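Side-chain contacts in AvrA (Salmonella typhimurium, PDB 6BE0), which probably transfers acetyl groups from acetyl-CoA to serine and threonine side chains of target proteins, and binds inositol hexakisphosphate and coenzyme A: residues E70-L75 and L88-S93; R131-K136 and D210-R215. One frame throughout, in Å; residues are numbered along the deposited sequence.

Interaction 1: residues E70-L75 and L88-S93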
ATOM      1  N   GLU A  70      12.388  10.018  -3.180  1.00 40.92           N
ATOM      2  CA  GLU A  70      13.784   9.929  -3.598  1.00 43.73           C
ATOM      3  C   GLU A  70      14.355   8.531  -3.376  1.00 45.16           C
ATOM      4  O   GLU A  70      15.119   8.027  -4.199  1.00 44.40           O
ATOM      5  CB  GLU A  70      14.633  10.958  -2.845  1.00 46.39           C
ATOM      6  CG  GLU A  70      14.352  12.402  -3.234  1.00 53.90           C
ATOM      7  CD  GLU A  70      15.150  13.397  -2.411  1.00 57.78           C
ATOM      8  OE1 GLU A  70      16.284  13.063  -2.005  1.00 61.81           O
ATOM      9  OE2 GLU A  70      14.642  14.512  -2.169  1.00 56.81           O
ATOM     10  N   MET A  71      13.977   7.909  -2.263  1.00 40.16           N
ATOM     11  CA  MET A  71      14.504   6.599  -1.897  1.00 36.88           C
ATOM     12  C   MET A  71      13.808   5.456  -2.630  1.00 36.12           C
ATOM     13  O   MET A  71      14.319   4.337  -2.669  1.00 38.12           O
ATOM     14  CB  MET A  71      14.365   6.373  -0.388  1.00 37.27           C
ATOM     15  CG  MET A  71      15.168   7.328   0.479  1.00 38.29           C
ATOM     16  SD  MET A  71      16.916   7.397   0.053  1.00 39.27           S
ATOM     17  CE  MET A  71      17.369   5.669   0.177  1.00 53.17           C
ATOM     18  N   MET A  72      12.646   5.739  -3.213  1.00 32.99           N
ATOM     19  CA  MET A  72      11.761   4.683  -3.700  1.00 32.43           C
ATOM     20  C   MET A  72      12.401   3.760  -4.743  1.00 32.46           C
ATOM     21  O   MET A  72      12.218   2.546  -4.674  1.00 32.38           O
ATOM     22  CB  MET A  72      10.482   5.293  -4.279  1.00 31.97           C
ATOM     23  CG  MET A  72       9.328   4.306  -4.387  1.00 32.13           C
ATOM     24  SD  MET A  72       8.922   3.522  -2.811  1.00 40.48           S
ATOM     25  CE  MET A  72       8.363   4.928  -1.859  1.00 31.97           C
ATOM     26  N   PRO A  73      13.144   4.322  -5.716  1.00 30.96           N
ATOM     27  CA  PRO A  73      13.795   3.444  -6.698  1.00 31.16           C
ATOM     28  C   PRO A  73      14.670   2.377  -6.046  1.00 31.54           C
ATOM     29  O   PRO A  73      14.661   1.223  -6.478  1.00 31.53           O
ATOM     30  CB  PRO A  73      14.643   4.413  -7.524  1.00 31.71           C
ATOM     31  CG  PRO A  73      13.949   5.715  -7.404  1.00 31.56           C
ATOM     32  CD  PRO A  73      13.383   5.743  -6.015  1.00 31.25           C
ATOM     33  N   PHE A  74      15.410   2.766  -5.013  1.00 32.02           N
ATOM     34  CA  PHE A  74      16.260   1.833  -4.285  1.00 32.58           C
ATOM     35  C   PHE A  74      15.421   0.866  -3.460  1.00 32.32           C
ATOM     36  O   PHE A  74      15.730  -0.322  -3.371  1.00 32.62           O
ATOM     37  CB  PHE A  74      17.228   2.588  -3.375  1.00 33.38           C
ATOM     38  CG  PHE A  74      18.026   3.643  -4.084  1.00 33.86           C
ATOM     39  CD1 PHE A  74      19.100   3.295  -4.882  1.00 34.49           C
ATOM     40  CD2 PHE A  74      17.705   4.982  -3.947  1.00 33.86           C
ATOM     41  CE1 PHE A  74      19.836   4.262  -5.535  1.00 35.16           C
ATOM     42  CE2 PHE A  74      18.439   5.954  -4.598  1.00 34.51           C
ATOM     43  CZ  PHE A  74      19.507   5.591  -5.392  1.00 35.19           C
ATOM     44  N   LEU A  75      14.358   1.382  -2.855  1.00 32.00           N
ATOM     45  CA  LEU A  75      13.481   0.569  -2.021  1.00 32.22           C
ATOM     46  C   LEU A  75      12.754  -0.480  -2.855  1.00 31.57           C
ATOM     47  O   LEU A  75      12.535  -1.605  -2.406  1.00 31.88           O
ATOM     48  CB  LEU A  75      12.477   1.459  -1.287  1.00 31.72           C
ATOM     49  CG  LEU A  75      13.082   2.380  -0.223  1.00 32.32           C
ATOM     50  CD1 LEU A  75      12.040   3.347   0.323  1.00 32.12           C
ATOM     51  CD2 LEU A  75      13.691   1.564   0.908  1.00 33.18           C
ATOM     52  N   LEU A  88       7.640  -5.735  -8.965  1.00 31.81           N
ATOM     53  CA  LEU A  88       7.243  -4.384  -8.593  1.00 31.19           C
ATOM     54  C   LEU A  88       7.881  -3.349  -9.511  1.00 30.90           C
ATOM     55  O   LEU A  88       9.077  -3.412  -9.801  1.00 31.03           O
ATOM     56  CB  LEU A  88       7.619  -4.095  -7.139  1.00 31.03           C
ATOM     57  CG  LEU A  88       7.124  -2.762  -6.570  1.00 30.54           C
ATOM     58  CD1 LEU A  88       5.606  -2.652  -6.662  1.00 30.58           C
ATOM     59  CD2 LEU A  88       7.581  -2.604  -5.129  1.00 30.63           C
ATOM     60  N   LYS A  89       7.065  -2.404  -9.967  1.00 37.24           N
ATOM     61  CA  LYS A  89       7.527  -1.293 -10.789  1.00 37.14           C
ATOM     62  C   LYS A  89       7.143   0.033 -10.144  1.00 39.14           C
ATOM     63  O   LYS A  89       6.040   0.178  -9.618  1.00 37.02           O
ATOM     64  CB  LYS A  89       6.937  -1.376 -12.200  1.00 38.03           C
ATOM     65  CG  LYS A  89       7.572  -2.431 -13.093  1.00 43.66           C
ATOM     66  CD  LYS A  89       8.999  -2.055 -13.456  1.00 50.14           C
ATOM     67  CE  LYS A  89       9.555  -2.947 -14.551  1.00 43.30           C
ATOM     68  NZ  LYS A  89      10.980  -2.625 -14.834  1.00 44.95           N
ATOM     69  N   PHE A  90       8.060   0.992 -10.179  1.00 32.56           N
ATOM     70  CA  PHE A  90       7.776   2.339  -9.704  1.00 32.32           C
ATOM     71  C   PHE A  90       7.501   3.251 -10.889  1.00 32.58           C
ATOM     72  O   PHE A  90       8.355   3.428 -11.759  1.00 34.30           O
ATOM     73  CB  PHE A  90       8.939   2.878  -8.869  1.00 32.31           C
ATOM     74  CG  PHE A  90       8.759   4.305  -8.429  1.00 32.24           C
ATOM     75  CD1 PHE A  90       7.610   4.700  -7.765  1.00 37.43           C
ATOM     76  CD2 PHE A  90       9.745   5.247  -8.669  1.00 35.79           C
ATOM     77  CE1 PHE A  90       7.443   6.012  -7.358  1.00 39.99           C
ATOM     78  CE2 PHE A  90       9.586   6.557  -8.263  1.00 40.27           C
ATOM     79  CZ  PHE A  90       8.434   6.940  -7.606  1.00 38.37           C
ATOM     80  N   VAL A  91       6.298   3.813 -10.920  1.00 30.00           N
ATOM     81  CA  VAL A  91       5.890   4.721 -11.985  1.00 30.40           C
ATOM     82  C   VAL A  91       5.562   6.079 -11.378  1.00 30.29           C
ATOM     83  O   VAL A  91       5.108   6.164 -10.237  1.00 29.93           O
ATOM     84  CB  VAL A  91       4.681   4.174 -12.771  1.00 30.72           C
ATOM     85  CG1 VAL A  91       5.070   2.902 -13.511  1.00 31.04           C
ATOM     86  CG2 VAL A  91       3.501   3.917 -11.845  1.00 30.45           C
ATOM     87  N   MET A  92       5.795   7.137 -12.145  1.00 41.45           N
ATOM     88  CA  MET A  92       5.780   8.489 -11.608  1.00 41.53           C
ATOM     89  C   MET A  92       4.593   9.301 -12.114  1.00 41.91           C
ATOM     90  O   MET A  92       4.548  10.520 -11.948  1.00 42.24           O
ATOM     91  CB  MET A  92       7.095   9.182 -11.960  1.00 42.05           C
ATOM     92  CG  MET A  92       8.301   8.276 -11.748  1.00 41.91           C
ATOM     93  SD  MET A  92       9.881   9.141 -11.734  1.00 63.51           S
ATOM     94  CE  MET A  92       9.792   9.961 -10.137  1.00 56.46           C
ATOM     95  N   SER A  93       3.630   8.619 -12.725  1.00 31.34           N
ATOM     96  CA  SER A  93       2.390   9.260 -13.152  1.00 31.81           C
ATOM     97  C   SER A  93       1.345   8.216 -13.524  1.00 31.93           C
ATOM     98  O   SER A  93       1.669   7.048 -13.743  1.00 31.79           O
ATOM     99  CB  SER A  93       2.635  10.191 -14.340  1.00 32.71           C
ATOM    100  OG  SER A  93       2.937   9.457 -15.513  1.00 33.21           O
TER

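Interaction 2: residues R131-K136 and D210-R215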
ATOM      1  N   ARG A 131      -3.305  -8.583 -12.153  1.00 34.84           N
ATOM      2  CA  ARG A 131      -3.516 -10.026 -12.208  1.00 37.99           C
ATOM      3  C   ARG A 131      -4.338 -10.410 -13.435  1.00 38.52           C
ATOM      4  O   ARG A 131      -5.471  -9.950 -13.590  1.00 36.26           O
ATOM      5  CB  ARG A 131      -4.222 -10.500 -10.930  1.00 35.86           C
ATOM      6  CG  ARG A 131      -4.460 -12.008 -10.827  1.00 37.99           C
ATOM      7  CD  ARG A 131      -3.300 -12.722 -10.149  1.00 36.85           C
ATOM      8  NE  ARG A 131      -3.137 -12.325  -8.750  1.00 36.44           N
ATOM      9  CZ  ARG A 131      -3.721 -12.928  -7.716  1.00 36.84           C
ATOM     10  NH1 ARG A 131      -4.522 -13.969  -7.899  1.00 44.62           N
ATOM     11  NH2 ARG A 131      -3.502 -12.485  -6.485  1.00 39.21           N
ATOM     12  N   VAL A 132      -3.774 -11.241 -14.311  1.00 44.66           N
ATOM     13  CA  VAL A 132      -4.554 -11.795 -15.415  1.00 46.19           C
ATOM     14  C   VAL A 132      -5.087 -13.141 -14.948  1.00 46.69           C
ATOM     15  O   VAL A 132      -4.369 -13.945 -14.352  1.00 46.47           O
ATOM     16  CB  VAL A 132      -3.747 -11.944 -16.742  1.00 42.90           C
ATOM     17  CG1 VAL A 132      -2.874 -10.720 -16.997  1.00 42.11           C
ATOM     18  CG2 VAL A 132      -2.906 -13.208 -16.759  1.00 54.96           C
ATOM     19  N   MET A 133      -6.366 -13.362 -15.209  1.00 54.91           N
ATOM     20  CA  MET A 133      -7.085 -14.505 -14.680  1.00 54.28           C
ATOM     21  C   MET A 133      -8.040 -14.972 -15.763  1.00 56.61           C
ATOM     22  O   MET A 133      -8.817 -14.176 -16.287  1.00 56.76           O
ATOM     23  CB  MET A 133      -7.824 -14.113 -13.402  1.00 54.08           C
ATOM     24  CG  MET A 133      -8.333 -15.268 -12.567  1.00 57.89           C
ATOM     25  SD  MET A 133      -8.924 -14.702 -10.958  1.00 60.45           S
ATOM     26  CE  MET A 133      -7.370 -14.398 -10.118  1.00 62.29           C
ATOM     27  N   ASP A 134      -7.971 -16.255 -16.106  1.00 70.05           N
ATOM     28  CA  ASP A 134      -8.633 -16.763 -17.300  1.00 71.12           C
ATOM     29  C   ASP A 134      -8.052 -16.005 -18.497  1.00 70.70           C
ATOM     30  O   ASP A 134      -6.857 -16.119 -18.774  1.00 70.33           O
ATOM     31  CB  ASP A 134     -10.156 -16.611 -17.194  1.00 73.18           C
ATOM     32  CG  ASP A 134     -10.703 -17.148 -15.881  1.00 80.27           C
ATOM     33  OD1 ASP A 134     -10.149 -18.145 -15.369  1.00 79.71           O
ATOM     34  OD2 ASP A 134     -11.681 -16.571 -15.357  1.00 82.17           O
ATOM     35  N   GLY A 135      -8.873 -15.224 -19.194  1.00 52.60           N
ATOM     36  CA  GLY A 135      -8.391 -14.393 -20.286  1.00 52.48           C
ATOM     37  C   GLY A 135      -8.400 -12.915 -19.941  1.00 57.31           C
ATOM     38  O   GLY A 135      -7.848 -12.092 -20.672  1.00 56.81           O
ATOM     39  N   LYS A 136      -9.012 -12.583 -18.809  1.00 51.46           N
ATOM     40  CA  LYS A 136      -9.330 -11.201 -18.479  1.00 48.25           C
ATOM     41  C   LYS A 136      -8.298 -10.578 -17.536  1.00 46.80           C
ATOM     42  O   LYS A 136      -7.678 -11.273 -16.731  1.00 49.19           O
ATOM     43  CB  LYS A 136     -10.732 -11.139 -17.865  1.00 49.99           C
ATOM     44  CG  LYS A 136     -11.666 -12.217 -18.419  1.00 52.26           C
ATOM     45  CD  LYS A 136     -13.134 -11.818 -18.362  1.00 54.56           C
ATOM     46  CE  LYS A 136     -14.043 -12.996 -18.684  1.00 58.28           C
ATOM     47  NZ  LYS A 136     -13.712 -13.633 -19.993  1.00 63.13           N
ATOM     48  N   ASP A 210     -13.926 -11.300  -8.356  1.00 52.69           N
ATOM     49  CA  ASP A 210     -15.151 -10.510  -8.288  1.00 52.19           C
ATOM     50  C   ASP A 210     -15.016  -9.210  -9.076  1.00 49.65           C
ATOM     51  O   ASP A 210     -16.006  -8.674  -9.575  1.00 52.26           O
ATOM     52  CB  ASP A 210     -15.510 -10.208  -6.830  1.00 53.95           C
ATOM     53  CG  ASP A 210     -16.091 -11.413  -6.108  1.00 55.86           C
ATOM     54  OD1 ASP A 210     -16.537 -12.367  -6.782  1.00 54.49           O
ATOM     55  OD2 ASP A 210     -16.111 -11.400  -4.859  1.00 51.51           O
ATOM     56  N   ASN A 211     -13.794  -8.700  -9.183  1.00 48.43           N
ATOM     57  CA  ASN A 211     -13.532  -7.525 -10.004  1.00 47.61           C
ATOM     58  C   ASN A 211     -13.789  -7.843 -11.474  1.00 48.04           C
ATOM     59  O   ASN A 211     -14.437  -7.075 -12.187  1.00 50.65           O
ATOM     60  CB  ASN A 211     -12.095  -7.038  -9.810  1.00 43.85           C
ATOM     61  CG  ASN A 211     -11.802  -5.756 -10.571  1.00 44.52           C
ATOM     62  OD1 ASN A 211     -12.705  -4.968 -10.853  1.00 46.10           O
ATOM     63  ND2 ASN A 211     -10.534  -5.545 -10.908  1.00 42.16           N
ATOM     64  N   ILE A 212     -13.279  -8.990 -11.913  1.00 52.04           N
ATOM     65  CA  ILE A 212     -13.447  -9.442 -13.289  1.00 54.25           C
ATOM     66  C   ILE A 212     -14.908  -9.738 -13.603  1.00 57.41           C
ATOM     67  O   ILE A 212     -15.408  -9.374 -14.667  1.00 60.42           O
ATOM     68  CB  ILE A 212     -12.600 -10.703 -13.564  1.00 52.26           C
ATOM     69  CG1 ILE A 212     -11.117 -10.337 -13.585  1.00 52.21           C
ATOM     70  CG2 ILE A 212     -12.989 -11.344 -14.891  1.00 58.90           C
ATOM     71  CD1 ILE A 212     -10.186 -11.528 -13.670  1.00 55.84           C
ATOM     72  N   CYS A 213     -15.588 -10.403 -12.676  1.00 51.44           N
ATOM     73  CA  CYS A 213     -16.983 -10.776 -12.873  1.00 54.52           C
ATOM     74  C   CYS A 213     -17.913  -9.605 -12.572  1.00 55.85           C
ATOM     75  O   CYS A 213     -19.135  -9.735 -12.662  1.00 58.73           O
ATOM     76  CB  CYS A 213     -17.342 -11.974 -11.993  1.00 55.13           C
ATOM     77  SG  CYS A 213     -16.421 -13.484 -12.397  1.00 57.20           S
ATOM     78  N   GLU A 214     -17.322  -8.465 -12.221  1.00 54.30           N
ATOM     79  CA  GLU A 214     -18.074  -7.251 -11.931  1.00 55.59           C
ATOM     80  C   GLU A 214     -19.068  -7.484 -10.796  1.00 56.95           C
ATOM     81  O   GLU A 214     -20.242  -7.132 -10.903  1.00 59.91           O
ATOM     82  CB  GLU A 214     -18.794  -6.758 -13.190  1.00 58.50           C
ATOM     83  CG  GLU A 214     -17.893  -6.691 -14.419  1.00 57.85           C
ATOM     84  CD  GLU A 214     -18.569  -6.035 -15.610  1.00 64.62           C
ATOM     85  OE1 GLU A 214     -18.912  -4.839 -15.511  1.00 64.21           O
ATOM     86  OE2 GLU A 214     -18.756  -6.717 -16.642  1.00 63.83           O
ATOM     87  N   ARG A 215     -18.576  -8.086  -9.716  1.00 63.94           N
ATOM     88  CA  ARG A 215     -19.376  -8.341  -8.520  1.00 64.35           C
ATOM     89  C   ARG A 215     -18.745  -7.687  -7.297  1.00 61.73           C
ATOM     90  O   ARG A 215     -19.104  -8.002  -6.162  1.00 65.37           O
ATOM     91  CB  ARG A 215     -19.516  -9.845  -8.274  1.00 64.46           C
ATOM     92  CG  ARG A 215     -20.052 -10.639  -9.450  1.00 71.33           C
ATOM     93  CD  ARG A 215     -20.304 -12.083  -9.040  1.00 71.34           C
ATOM     94  NE  ARG A 215     -19.095 -12.721  -8.516  1.00 67.30           N
ATOM     95  CZ  ARG A 215     -18.379 -13.647  -9.151  1.00 67.24           C
ATOM     96  NH1 ARG A 215     -18.732 -14.085 -10.354  1.00 68.39           N
ATOM     97  NH2 ARG A 215     -17.298 -14.150  -8.569  1.00 66.07           N
TER

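Interaction 1: residues E70-L75 and L88-S93
Met72 meets Phe90 over one face of the aromatic ring, and a single methylene does the work. Its CG lies 3.9 Å from the centroid of the Phe90 ring and only 16° off the ring normal, a CH-pi contact over the face, shifted a little toward the rim. The nearest ring atom is CD1 of Phe90, 3.8 Å from CG of Met72. With CG swung anti to the backbone N (chi1 -161°), the methionine first reaches for the ring; bends at the next two torsions then lead SD and CE away from the ring, and the two side chains cross at roughly a right angle.

Pro73 comes next and touches more lightly: its CG stands 4.4 Å from CD2 of Phe90, in an oblique approach. Its CA and that of Phe90 are the nearest pair of alpha carbons between the segments, at 6.8 Å. As a proline it has no N-H to give to the preceding turn, and the helix is kinked here. Helical bonding is back by Leu75, whose N sits 3.0 Å from O of Met71.

Phe90 extends its grip along helix 65-82 by touching Leu69 and Val76 as well, and Met72 also rests on Leu115 of strand 111-117. Met71 and Leu75, on another side of the helix, pack against helix 287-300. Helix 65-82 therefore lies between that C-terminal helix and strand 88-91, an outermost strand of the mixed sheet, which runs parallel to strand 111-117.

Interaction 2: residues R131-K136 and D210-R215
OD1 of Asp210, in the last turn of helix 205-212, takes two donors from Arg215, just past the helix end, close to where Ile212 meets Met133 and Lys136. NH2 of Arg215 makes the stronger bond, a salt bridge 2.6 Å from OD1 of Asp210, with an N-H...O angle of 142° and the oxygen 21° out of the guanidinium plane. NE of Arg215 adds a weak bond to the same oxygen, while OD2 of Asp210 is taken by Tyr231 OH. The backbone beneath is a Schellman motif: Glu214 turns to positive phi, N of Arg215 sits 2.6 Å from O of Asp210, and a weaker bond joins Glu214 N to Asn211 O.

The contact between the segments is purely apolar, and Ile212 makes it with two branches. Its CG1 arm lies beside the backbone N (chi1 -70°) and runs out extended, bringing CD1 to 3.5 Å from CB of Met133. The other branch serves Lys136: CG2 of Ile212 is 3.5 Å from CD of Lys136 and 3.7 Å from its CB. The lysine's aliphatic stem thus slants across the methyl, and its amino end leads off.

Met133 and Lys136 can share one isoleucine because a type II' turn holds them side by side. N of Met133 is 2.9 Å from O of Lys136, and N of Lys136 is 3.0 Å from O of Met133. Asp134 and Gly135 are the two corner residues of a tight beta-hairpin joining strands 125-133 and 136-143, here packed at its tip against a Schellman-closed helix end.

In the fold
Both contacts set a helix against the same mixed sheet, but with different elements and at different places. Interaction 1 lies nearer the middle of the chain, about 13 Å from its centre against about 21 Å for interaction 2, and it involves an outermost strand; interaction 2 sits at a turn between two inner strands. Their centres are 27 Å apart and they do not touch. Each is partly buried and apolar, yet one centres on an aromatic face and the other on a branched aliphatic side chain, with a salt bridge close by. Interaction 1 is about 12 Å from bound inositol hexakisphosphate, measured from the Met72 side chain, whereas interaction 2 is structural packing away from the ligand sites.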